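Local structure of interferon-inducible protein AIM2 (Mus musculus, 4JBM) at residues A[35-40]-A[88-93]. The protein senses double-stranded DNA in the cytosol through its HIN domain and triggers assembly of the AIM2 inflammasome, leading to pyroptosis. Sequence-based numbering, arbitrary orientation.
Sequences TDFFFV and NNVVKR. With nucleotides of chain C.
F37 sets the ring atoms CD1, CE1 and CZ against the helix backbone, CD1 3.8 Å from V90 O and CE1 3.8 Å from R93 C. Its chi1 of 66° sets CG between the backbone N and the carbonyl carbon, and the ring spans the turn from V90 to R93. V90, compact and β-branched, divides its methyls: CG1 meets D36 C at 3.6 Å, while CG2 faces T35 O. D36 OD1 accepts the F37 N-H on its anti side at the start of strand 37-42, and lies 4.4 Å from R93 NH1, too far for a salt bridge but probably a mild electrostatic attraction. R93 crosses the F37 side chain at about a right angle, its guanidinium plane tilted 50° from the ring. Beyond it, NE and NH2 both grip OP2 of DG8 of chain C, NH2 at 2.8 Å; N89 ND2 also approaches this oxygen, in a doubtfully short bond. K92, one turn after N89, has a long chain, bent at chi3 and chi4, with NZ 2.8 Å from O6 of DG10 of chain C. Helix 88-95 thus packs V90 and R93 against the start of strand 37-42 of the first OB fold and the loop just before it, and turns amide and cationic side chains to DNA, the largely electrostatic recognition characteristic of HIN domains.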
ATOM      1  N   THR A  35     -19.357   4.170   2.090  1.00 66.54           N
ATOM      2  CA  THR A  35     -19.177   4.031   3.533  1.00 69.40           C
ATOM      3  C   THR A  35     -17.726   3.926   3.946  1.00 66.91           C
ATOM      4  O   THR A  35     -17.336   4.448   4.985  1.00 73.67           O
ATOM      5  CB  THR A  35     -19.900   2.787   4.086  1.00 68.35           C
ATOM      6  OG1 THR A  35     -20.744   2.228   3.071  1.00 82.93           O
ATOM      7  CG2 THR A  35     -20.719   3.147   5.315  1.00 79.00           C
ATOM      8  N   ASP A  36     -16.924   3.260   3.124  1.00 71.32           N
ATOM      9  CA  ASP A  36     -15.526   3.025   3.465  1.00 75.19           C
ATOM     10  C   ASP A  36     -14.664   2.812   2.226  1.00 56.53           C
ATOM     11  O   ASP A  36     -15.153   2.798   1.094  1.00 65.40           O
ATOM     12  CB  ASP A  36     -15.395   1.824   4.416  1.00 81.68           C
ATOM     13  CG  ASP A  36     -14.200   1.942   5.351  1.00 85.84           C
ATOM     14  OD1 ASP A  36     -13.223   2.621   4.983  1.00 83.93           O
ATOM     15  OD2 ASP A  36     -14.244   1.362   6.456  1.00 91.39           O
ATOM     16  N   PHE A  37     -13.369   2.643   2.459  1.00 61.15           N
ATOM     17  CA  PHE A  37     -12.436   2.358   1.383  1.00 61.05           C
ATOM     18  C   PHE A  37     -11.719   1.041   1.697  1.00 62.24           C
ATOM     19  O   PHE A  37     -11.666   0.595   2.845  1.00 59.44           O
ATOM     20  CB  PHE A  37     -11.385   3.460   1.280  1.00 55.67           C
ATOM     21  CG  PHE A  37     -10.482   3.532   2.478  1.00 61.53           C
ATOM     22  CD1 PHE A  37     -10.854   4.259   3.602  1.00 54.08           C
ATOM     23  CD2 PHE A  37      -9.275   2.842   2.500  1.00 57.68           C
ATOM     24  CE1 PHE A  37     -10.035   4.308   4.720  1.00 65.07           C
ATOM     25  CE2 PHE A  37      -8.451   2.882   3.616  1.00 56.83           C
ATOM     26  CZ  PHE A  37      -8.826   3.616   4.725  1.00 65.42           C
ATOM     27  N   PHE A  38     -11.157   0.424   0.670  1.00 65.44           N
ATOM     28  CA  PHE A  38     -10.225  -0.673   0.881  1.00 62.65           C
ATOM     29  C   PHE A  38      -9.220  -0.688  -0.254  1.00 62.63           C
ATOM     30  O   PHE A  38      -9.451  -0.092  -1.313  1.00 70.75           O
ATOM     31  CB  PHE A  38     -10.949  -2.019   1.035  1.00 57.98           C
ATOM     32  CG  PHE A  38     -11.965  -2.289  -0.030  1.00 71.38           C
ATOM     33  CD1 PHE A  38     -11.606  -2.930  -1.205  1.00 73.50           C
ATOM     34  CD2 PHE A  38     -13.283  -1.892   0.140  1.00 61.09           C
ATOM     35  CE1 PHE A  38     -12.548  -3.183  -2.185  1.00 80.85           C
ATOM     36  CE2 PHE A  38     -14.226  -2.137  -0.837  1.00 70.24           C
ATOM     37  CZ  PHE A  38     -13.857  -2.780  -2.003  1.00 74.78           C
ATOM     38  N   PHE A  39      -8.094  -1.352  -0.019  1.00 68.52           N
ATOM     39  CA  PHE A  39      -7.058  -1.482  -1.031  1.00 59.80           C
ATOM     40  C   PHE A  39      -7.321  -2.751  -1.808  1.00 72.37           C
ATOM     41  O   PHE A  39      -7.864  -3.718  -1.268  1.00 62.85           O
ATOM     42  CB  PHE A  39      -5.679  -1.497  -0.364  1.00 61.25           C
ATOM     43  CG  PHE A  39      -5.524  -0.430   0.678  1.00 70.15           C
ATOM     44  CD1 PHE A  39      -5.433   0.908   0.306  1.00 75.02           C
ATOM     45  CD2 PHE A  39      -5.513  -0.754   2.028  1.00 67.22           C
ATOM     46  CE1 PHE A  39      -5.315   1.909   1.266  1.00 65.53           C
ATOM     47  CE2 PHE A  39      -5.393   0.238   2.999  1.00 78.20           C
ATOM     48  CZ  PHE A  39      -5.293   1.572   2.615  1.00 71.86           C
ATOM     49  N   VAL A  40      -7.014  -2.723  -3.098  1.00 82.05           N
ATOM     50  CA  VAL A  40      -7.186  -3.894  -3.933  1.00 83.89           C
ATOM     51  C   VAL A  40      -5.868  -4.264  -4.607  1.00 77.98           C
ATOM     52  O   VAL A  40      -5.167  -3.408  -5.163  1.00 67.81           O
ATOM     53  CB  VAL A  40      -8.353  -3.733  -4.956  1.00 79.67           C
ATOM     54  CG1 VAL A  40      -9.618  -3.269  -4.251  1.00 89.13           C
ATOM     55  CG2 VAL A  40      -7.991  -2.738  -6.036  1.00 84.83           C
ATOM     56  N   ASN A  88     -16.204  13.066   1.492  1.00 61.62           N
ATOM     57  CA  ASN A  88     -14.871  13.651   1.520  1.00 59.03           C
ATOM     58  C   ASN A  88     -13.901  12.966   2.478  1.00 52.51           C
ATOM     59  O   ASN A  88     -12.737  12.729   2.125  1.00 53.02           O
ATOM     60  CB  ASN A  88     -14.952  15.140   1.879  1.00 52.11           C
ATOM     61  CG  ASN A  88     -15.525  15.987   0.753  1.00 69.33           C
ATOM     62  OD1 ASN A  88     -15.485  15.598  -0.417  1.00 66.94           O
ATOM     63  ND2 ASN A  88     -16.088  17.139   1.110  1.00 63.35           N
ATOM     64  N   ASN A  89     -14.370  12.642   3.681  1.00 45.28           N
ATOM     65  CA  ASN A  89     -13.463  12.106   4.691  1.00 57.94           C
ATOM     66  C   ASN A  89     -13.097  10.637   4.454  1.00 47.85           C
ATOM     67  O   ASN A  89     -12.105  10.147   4.990  1.00 54.02           O
ATOM     68  CB  ASN A  89     -13.987  12.292   6.110  1.00 48.81           C
ATOM     69  CG  ASN A  89     -12.855  12.292   7.128  1.00 57.05           C
ATOM     70  OD1 ASN A  89     -11.945  13.122   7.036  1.00 57.57           O
ATOM     71  ND2 ASN A  89     -12.870  11.338   8.056  1.00 50.20           N
ATOM     72  N   VAL A  90     -13.937   9.930   3.706  1.00 54.00           N
ATOM     73  CA  VAL A  90     -13.611   8.572   3.297  1.00 56.80           C
ATOM     74  C   VAL A  90     -12.433   8.619   2.336  1.00 50.07           C
ATOM     75  O   VAL A  90     -11.482   7.852   2.487  1.00 56.30           O
ATOM     76  CB  VAL A  90     -14.811   7.864   2.641  1.00 62.44           C
ATOM     77  CG1 VAL A  90     -14.426   6.454   2.208  1.00 58.52           C
ATOM     78  CG2 VAL A  90     -15.989   7.824   3.609  1.00 58.15           C
ATOM     79  N   VAL A  91     -12.484   9.534   1.366  1.00 47.48           N
ATOM     80  CA  VAL A  91     -11.347   9.767   0.467  1.00 54.85           C
ATOM     81  C   VAL A  91     -10.096  10.170   1.237  1.00 59.81           C
ATOM     82  O   VAL A  91      -9.007   9.593   1.052  1.00 57.30           O
ATOM     83  CB  VAL A  91     -11.655  10.881  -0.546  1.00 54.69           C
ATOM     84  CG1 VAL A  91     -10.449  11.124  -1.454  1.00 53.76           C
ATOM     85  CG2 VAL A  91     -12.872  10.521  -1.355  1.00 49.44           C
ATOM     86  N   LYS A  92     -10.266  11.149   2.121  1.00 48.23           N
ATOM     87  CA  LYS A  92      -9.165  11.648   2.935  1.00 45.75           C
ATOM     88  C   LYS A  92      -8.528  10.529   3.758  1.00 56.38           C
ATOM     89  O   LYS A  92      -7.306  10.454   3.859  1.00 55.99           O
ATOM     90  CB  LYS A  92      -9.618  12.792   3.861  1.00 58.79           C
ATOM     91  CG  LYS A  92      -9.386  14.194   3.338  1.00 57.86           C
ATOM     92  CD  LYS A  92      -9.870  15.234   4.350  1.00 52.01           C
ATOM     93  CE  LYS A  92      -8.869  15.550   5.464  1.00 38.01           C
ATOM     94  NZ  LYS A  92      -7.665  16.314   4.974  1.00 43.59           N
ATOM     95  N   ARG A  93      -9.340   9.663   4.361  1.00 49.34           N
ATOM     96  CA  ARG A  93      -8.750   8.588   5.167  1.00 53.80           C
ATOM     97  C   ARG A  93      -8.106   7.517   4.291  1.00 53.54           C
ATOM     98  O   ARG A  93      -7.077   6.955   4.652  1.00 61.71           O
ATOM     99  CB  ARG A  93      -9.771   7.987   6.144  1.00 49.89           C
ATOM    100  CG  ARG A  93      -9.817   8.787   7.461  1.00 72.29           C
ATOM    101  CD  ARG A  93     -10.736   8.238   8.551  1.00 71.60           C
ATOM    102  NE  ARG A  93     -12.152   8.274   8.207  1.00 76.69           N
ATOM    103  CZ  ARG A  93     -12.839   7.226   7.767  1.00 85.97           C
ATOM    104  NH1 ARG A  93     -12.248   6.046   7.649  1.00 79.41           N
ATOM    105  NH2 ARG A  93     -14.128   7.350   7.477  1.00 85.98           N
TER
ATOM    106  P    DG C   8     -15.856  10.150   9.551  1.00 68.65           P
ATOM    107  OP1  DG C   8     -17.186   9.726   9.047  1.00 74.25           O
ATOM    108  OP2  DG C   8     -14.610   9.714   8.874  1.00 66.76           O
ATOM    109  O5'  DG C   8     -15.828  11.745   9.644  1.00 56.36           O
ATOM    110  C5'  DG C   8     -16.832  12.375  10.467  1.00 46.56           C
ATOM    111  C4'  DG C   8     -16.552  13.860  10.507  1.00 50.17           C
ATOM    112  O4'  DG C   8     -15.437  14.168  11.374  1.00 56.09           O
ATOM    113  C3'  DG C   8     -16.226  14.433   9.130  1.00 55.92           C
ATOM    114  O3'  DG C   8     -17.027  15.567   8.902  1.00 71.49           O
ATOM    115  C2'  DG C   8     -14.741  14.771   9.190  1.00 58.33           C
ATOM    116  C1'  DG C   8     -14.541  15.014  10.681  1.00 58.17           C
ATOM    117  N9   DG C   8     -13.195  14.685  11.118  1.00 52.04           N
ATOM    118  C8   DG C   8     -12.466  13.551  10.847  1.00 51.54           C
ATOM    119  N7   DG C   8     -11.267  13.548  11.369  1.00 47.95           N
ATOM    120  C5   DG C   8     -11.188  14.770  12.020  1.00 45.81           C
ATOM    121  C6   DG C   8     -10.127  15.319  12.762  1.00 46.68           C
ATOM    122  O6   DG C   8      -9.015  14.819  13.022  1.00 45.24           O
ATOM    123  N1   DG C   8     -10.476  16.578  13.242  1.00 48.59           N
ATOM    124  C2   DG C   8     -11.688  17.202  13.041  1.00 53.69           C
ATOM    125  N2   DG C   8     -11.822  18.409  13.605  1.00 49.25           N
ATOM    126  N3   DG C   8     -12.691  16.693  12.338  1.00 50.80           N
ATOM    127  C4   DG C   8     -12.368  15.478  11.867  1.00 49.53           C
ATOM    128  P    DC C   9     -17.059  16.269   7.456  1.00 71.55           P
ATOM    129  OP1  DC C   9     -18.467  16.610   7.164  1.00 77.33           O
ATOM    130  OP2  DC C   9     -16.283  15.477   6.471  1.00 68.46           O
ATOM    131  O5'  DC C   9     -16.224  17.607   7.714  1.00 54.96           O
ATOM    132  C5'  DC C   9     -16.410  18.348   8.926  1.00 52.34           C
ATOM    133  C4'  DC C   9     -15.282  19.350   9.064  1.00 60.33           C
ATOM    134  O4'  DC C   9     -14.094  18.740   9.631  1.00 57.02           O
ATOM    135  C3'  DC C   9     -14.834  19.945   7.731  1.00 78.40           C
ATOM    136  O3'  DC C   9     -14.642  21.307   7.928  1.00 90.52           O
ATOM    137  C2'  DC C   9     -13.504  19.259   7.441  1.00 71.52           C
ATOM    138  C1'  DC C   9     -12.984  19.138   8.863  1.00 63.40           C
ATOM    139  N1   DC C   9     -11.887  18.159   9.063  1.00 50.31           N
ATOM    140  C2   DC C   9     -10.811  18.535   9.864  1.00 46.23           C
ATOM    141  O2   DC C   9     -10.814  19.666  10.369  1.00 63.14           O
ATOM    142  N3   DC C   9      -9.795  17.656  10.056  1.00 38.43           N
ATOM    143  C4   DC C   9      -9.847  16.446   9.482  1.00 41.23           C
ATOM    144  N4   DC C   9      -8.829  15.587   9.694  1.00 45.02           N
ATOM    145  C5   DC C   9     -10.945  16.054   8.663  1.00 46.31           C
ATOM    146  C6   DC C   9     -11.934  16.932   8.476  1.00 52.30           C
ATOM    147  P    DG C  10     -14.952  22.336   6.741  1.00 82.89           P
ATOM    148  OP1  DG C  10     -16.375  22.694   6.899  1.00 67.09           O
ATOM    149  OP2  DG C  10     -14.474  21.754   5.469  1.00 79.03           O
ATOM    150  O5'  DG C  10     -14.001  23.576   7.072  1.00 66.89           O
ATOM    151  C5'  DG C  10     -13.659  23.838   8.422  1.00 56.93           C
ATOM    152  C4'  DG C  10     -12.240  24.350   8.474  1.00 58.95           C
ATOM    153  O4'  DG C  10     -11.343  23.212   8.610  1.00 47.51           O
ATOM    154  C3'  DG C  10     -11.794  25.130   7.239  1.00 61.61           C
ATOM    155  O3'  DG C  10     -11.038  26.243   7.702  1.00 81.91           O
ATOM    156  C2'  DG C  10     -10.938  24.123   6.457  1.00 50.34           C
ATOM    157  C1'  DG C  10     -10.352  23.294   7.605  1.00 64.10           C
ATOM    158  N9   DG C  10      -9.958  21.912   7.326  1.00 53.84           N
ATOM    159  C8   DG C  10     -10.625  20.960   6.591  1.00 47.68           C
ATOM    160  N7   DG C  10     -10.011  19.818   6.564  1.00 55.18           N
ATOM    161  C5   DG C  10      -8.866  20.022   7.325  1.00 44.21           C
ATOM    162  C6   DG C  10      -7.825  19.131   7.648  1.00 40.14           C
ATOM    163  O6   DG C  10      -7.722  17.959   7.297  1.00 47.42           O
ATOM    164  N1   DG C  10      -6.848  19.731   8.443  1.00 43.32           N
ATOM    165  C2   DG C  10      -6.891  21.035   8.889  1.00 37.75           C
ATOM    166  N2   DG C  10      -5.860  21.452   9.650  1.00 37.29           N
ATOM    167  N3   DG C  10      -7.871  21.879   8.595  1.00 52.54           N
ATOM    168  C4   DG C  10      -8.819  21.307   7.811  1.00 47.26           C
TER